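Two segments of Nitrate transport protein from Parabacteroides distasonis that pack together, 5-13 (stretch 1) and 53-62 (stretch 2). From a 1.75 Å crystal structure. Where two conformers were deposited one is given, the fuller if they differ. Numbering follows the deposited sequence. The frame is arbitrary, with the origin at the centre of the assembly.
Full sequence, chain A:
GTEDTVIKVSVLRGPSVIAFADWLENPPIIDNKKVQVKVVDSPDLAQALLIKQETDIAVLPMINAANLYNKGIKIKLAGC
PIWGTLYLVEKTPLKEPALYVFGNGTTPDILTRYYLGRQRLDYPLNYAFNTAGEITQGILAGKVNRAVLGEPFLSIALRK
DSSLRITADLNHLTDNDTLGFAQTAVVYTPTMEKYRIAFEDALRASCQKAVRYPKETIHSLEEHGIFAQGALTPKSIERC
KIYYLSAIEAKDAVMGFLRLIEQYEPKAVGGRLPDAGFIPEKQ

Stretch 1 5-13: TVIKVSVLR
Stretch 2 53-62: QETDIAVLPM

Two neighbouring strands of one sheet, residues 6-12 and 57-61, run parallel, their N-to-C directions 8° apart and their axes 4.6 Å apart at closest approach. Bridges pair Val-9 with Ile-57, Ser-10 with Ala-58 and Val-11 with Val-59, at CA-CA distances of 4.7, 4.6 and 4.8 Å. Stretch 2 begins at Gln-53, whose positive phi (57/41) closes a helix in a Schellman motif, and Thr-55 (-137/155) and Asp-56 (-100/-38) lead into its strand.

Thr-5 (-117/0, chi1 p) stays out of reach. Val-6 (-134/159, chi1 m) starts the strand, and water 1 joins its O (2.9 Å) to OD2 of Asp-56 (2.5 Å). Ile-7 (-105/116, chi1 m, chi2 t) is buried and points sideways; its CG2 lies 3.8 Å from CD1 of Ile-57, an apolar contact suited to branched aliphatic chains.

Lys-8 (-94/122) is where the backbone ladder begins. Its N donates to OD2 of Asp-56 at 2.9 Å and a nearly straight 177°, so the carboxylate, with chi1 m and chi2 -47°, takes the place of a backbone acceptor. The O of Lys-8 receives two donors, N of Asp-56 at 2.9 Å and N of Ile-57 at 3.0 Å. The lysine side chain is extended (m, t, t, t), as suits an exposed position: its CD passes 3.7 Å from O of Glu-54, and NZ donates to water 2 at 2.6 Å, which in turn donates to Glu-54 O at 2.9 Å.

Val-9 (-116/119, chi1 t) shares one buried face with Ile-57, Val-11 and Val-59. Its CG1 meets CG2 of Ile-57 (-134/143, chi1 m, chi2 t) at 4.0 Å, while its CA makes a CA-H...O contact of 3.4 Å to Ile-57 O. Beta-branched residues favour such extended backbones.

Ser-10 (-105/123, chi1 m) points to the other face, with Ala-58. Its N donates to Ile-57 O at 2.9 Å (171°), and its O accepts from Val-59 N at 2.8 Å (140°); these bonds to the residues flanking Ala-58 are the parallel-sheet pattern. Ala-58 (-141/152) also brings its CA within 3.1 Å of Ser-10 O in a CA-H...O contact. The small serine hydroxyl finds a polar partner even though it is buried: its OG hydrogen-bonds OG1 of Thr-55 (chi1 t) at 2.6 Å.

Val-11 (-112/115, chi1 t) returns to the apolar face, its CG2 4.0 Å from CG2 of Val-59 (-125/117, chi1 t). Leu-12 (-55/131) completes the ladder, its N donating to Val-59 O at 3.0 Å (165°). Its CA-to-CB bond points toward stretch 2, and with chi1 t and chi2 p the chain sets CD2 3.8 Å from CD of Pro-61 (-61/143), an apolar pairing; Pro-61 holds the N-cap position just before the helix that begins at Met-62. Leu-60 (-158/173, chi1 p, chi2 t), between Val-59 and Pro-61, has its CA-to-CB bond sideways, but the end of its side chain leads away. The CA-to-CB bond of exposed Arg-13 (-47/138) points away from stretch 2.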

# COMPACT_ATOMS: atom_id res chain seq x y z
N THR A 5 -23.42 31.45 -3.77
CA THR A 5 -22.22 32.08 -4.28
C THR A 5 -20.95 31.46 -3.74
O THR A 5 -19.87 31.90 -4.07
CB THR A 5 -22.21 33.59 -3.98
OG1 THR A 5 -22.05 33.79 -2.57
CG2 THR A 5 -23.51 34.25 -4.49
N VAL A 6 -21.07 30.44 -2.88
CA VAL A 6 -19.90 29.76 -2.32
C VAL A 6 -20.12 28.26 -2.43
O VAL A 6 -21.26 27.78 -2.58
CB VAL A 6 -19.62 30.14 -0.84
CG1 VAL A 6 -19.47 31.66 -0.69
CG2 VAL A 6 -20.73 29.65 0.06
N ILE A 7 -19.01 27.54 -2.38
CA ILE A 7 -18.99 26.08 -2.25
C ILE A 7 -18.59 25.76 -0.82
O ILE A 7 -17.48 26.07 -0.38
CB ILE A 7 -18.05 25.43 -3.27
CG1 ILE A 7 -18.63 25.56 -4.68
CG2 ILE A 7 -17.79 23.95 -2.97
CD1 ILE A 7 -17.57 25.37 -5.81
N LYS A 8 -19.49 25.14 -0.07
CA LYS A 8 -19.26 24.88 1.36
C LYS A 8 -18.68 23.49 1.51
O LYS A 8 -19.28 22.50 1.09
CB LYS A 8 -20.56 25.02 2.16
CG LYS A 8 -21.16 26.44 2.08
CD LYS A 8 -22.53 26.58 2.76
CE LYS A 8 -23.24 27.85 2.30
NZ LYS A 8 -24.62 28.03 2.87
N VAL A 9 -17.51 23.45 2.12
CA VAL A 9 -16.78 22.23 2.40
C VAL A 9 -16.66 22.06 3.90
O VAL A 9 -16.00 22.85 4.56
CB VAL A 9 -15.42 22.28 1.79
CG1 VAL A 9 -14.70 20.95 1.97
CG2 VAL A 9 -15.57 22.61 0.27
N SER A 10 -17.23 20.97 4.41
CA SER A 10 -17.18 20.68 5.85
C SER A 10 -16.16 19.59 6.05
O SER A 10 -16.29 18.52 5.46
CB SER A 10 -18.55 20.21 6.34
OG SER A 10 -19.54 21.20 6.10
N VAL A 11 -15.15 19.85 6.87
CA VAL A 11 -14.11 18.87 7.14
C VAL A 11 -14.25 18.43 8.62
O VAL A 11 -14.16 19.24 9.52
CB VAL A 11 -12.74 19.43 6.81
CG1 VAL A 11 -11.68 18.36 7.07
CG2 VAL A 11 -12.65 19.89 5.34
N LEU A 12 -14.58 17.15 8.89
CA LEU A 12 -14.58 16.69 10.30
C LEU A 12 -13.20 16.98 10.93
O LEU A 12 -12.18 16.70 10.34
CB LEU A 12 -14.87 15.21 10.40
CG LEU A 12 -14.94 14.63 11.81
CD1 LEU A 12 -15.94 15.34 12.64
CD2 LEU A 12 -15.29 13.13 11.69
N ARG A 13 -13.18 17.58 12.12
CA ARG A 13 -11.91 17.89 12.82
C ARG A 13 -10.97 16.70 12.84
O ARG A 13 -11.40 15.57 13.11
CB ARG A 13 -12.24 18.29 14.27
CG ARG A 13 -10.99 18.78 15.07
CD ARG A 13 -11.39 19.48 16.42
NE ARG A 13 -12.24 20.66 16.24
CZ ARG A 13 -11.80 21.88 15.86
NH1 ARG A 13 -10.52 22.10 15.59
NH2 ARG A 13 -12.67 22.88 15.73
N GLN A 53 -28.77 19.80 3.80
CA GLN A 53 -28.24 20.48 2.62
C GLN A 53 -27.65 21.83 2.98
O GLN A 53 -27.81 22.81 2.26
CB GLN A 53 -29.31 20.59 1.52
CG GLN A 53 -30.01 19.24 1.24
CD GLN A 53 -31.11 19.37 0.23
OE1 GLN A 53 -32.27 19.50 0.60
NE2 GLN A 53 -30.75 19.38 -1.05
N GLU A 54 -26.94 21.84 4.09
CA GLU A 54 -26.24 23.03 4.56
C GLU A 54 -24.75 22.95 4.30
O GLU A 54 -24.01 23.85 4.68
CB GLU A 54 -26.48 23.25 6.04
CG GLU A 54 -27.93 23.72 6.29
CD GLU A 54 -28.31 23.80 7.78
OE1 GLU A 54 -27.48 23.43 8.65
OE2 GLU A 54 -29.44 24.24 8.06
N THR A 55 -24.30 21.85 3.71
CA THR A 55 -22.92 21.77 3.17
C THR A 55 -22.99 21.10 1.81
O THR A 55 -23.96 20.35 1.51
CB THR A 55 -21.94 21.12 4.14
OG1 THR A 55 -20.60 21.50 3.74
CG2 THR A 55 -22.09 19.56 4.23
N ASP A 56 -22.00 21.38 0.97
CA ASP A 56 -21.98 20.87 -0.40
C ASP A 56 -21.06 19.64 -0.53
O ASP A 56 -21.34 18.73 -1.27
CB ASP A 56 -21.49 21.97 -1.35
CG ASP A 56 -22.44 23.18 -1.38
OD1 ASP A 56 -23.66 22.89 -1.52
OD2 ASP A 56 -22.01 24.37 -1.23
N ILE A 57 -19.94 19.68 0.20
CA ILE A 57 -18.91 18.63 0.20
C ILE A 57 -18.58 18.40 1.66
O ILE A 57 -18.57 19.35 2.46
CB ILE A 57 -17.65 19.16 -0.52
CG1 ILE A 57 -18.01 19.50 -1.99
CG2 ILE A 57 -16.48 18.17 -0.33
CD1 ILE A 57 -16.98 20.27 -2.78
N ALA A 58 -18.33 17.15 2.05
CA ALA A 58 -18.00 16.89 3.44
C ALA A 58 -16.93 15.85 3.48
O ALA A 58 -16.89 14.99 2.61
CB ALA A 58 -19.24 16.40 4.22
N VAL A 59 -16.11 15.87 4.53
CA VAL A 59 -15.05 14.92 4.66
C VAL A 59 -15.24 14.23 6.02
O VAL A 59 -15.21 14.93 7.05
CB VAL A 59 -13.67 15.65 4.59
CG1 VAL A 59 -12.54 14.62 4.56
CG2 VAL A 59 -13.61 16.59 3.35
N LEU A 60 -15.49 12.91 6.01
CA LEU A 60 -15.85 12.15 7.21
C LEU A 60 -15.51 10.70 6.98
O LEU A 60 -15.14 10.29 5.86
CB LEU A 60 -17.35 12.32 7.58
CG LEU A 60 -18.42 11.61 6.72
CD1 LEU A 60 -19.76 12.03 7.21
CD2 LEU A 60 -18.33 11.92 5.22
N PRO A 61 -15.65 9.90 8.03
CA PRO A 61 -15.16 8.54 7.89
C PRO A 61 -15.90 7.81 6.78
O PRO A 61 -17.12 8.03 6.56
CB PRO A 61 -15.47 7.93 9.24
CG PRO A 61 -15.34 9.08 10.20
CD PRO A 61 -16.00 10.20 9.43
N MSE A 62 -15.14 6.98 6.07
CA MSE A 62 -15.71 6.16 4.99
C MSE A 62 -16.90 5.33 5.48
O MSE A 62 -17.89 5.18 4.74
CB MSE A 62 -14.62 5.26 4.38
CG MSE A 62 -14.99 4.46 3.20
SE MSE A 62 -15.50 5.44 1.66
CE MSE A 62 -13.72 6.10 1.27
O HOH W 1 -23.31 26.53 -1.03
O HOH W 2 -25.31 26.40 4.84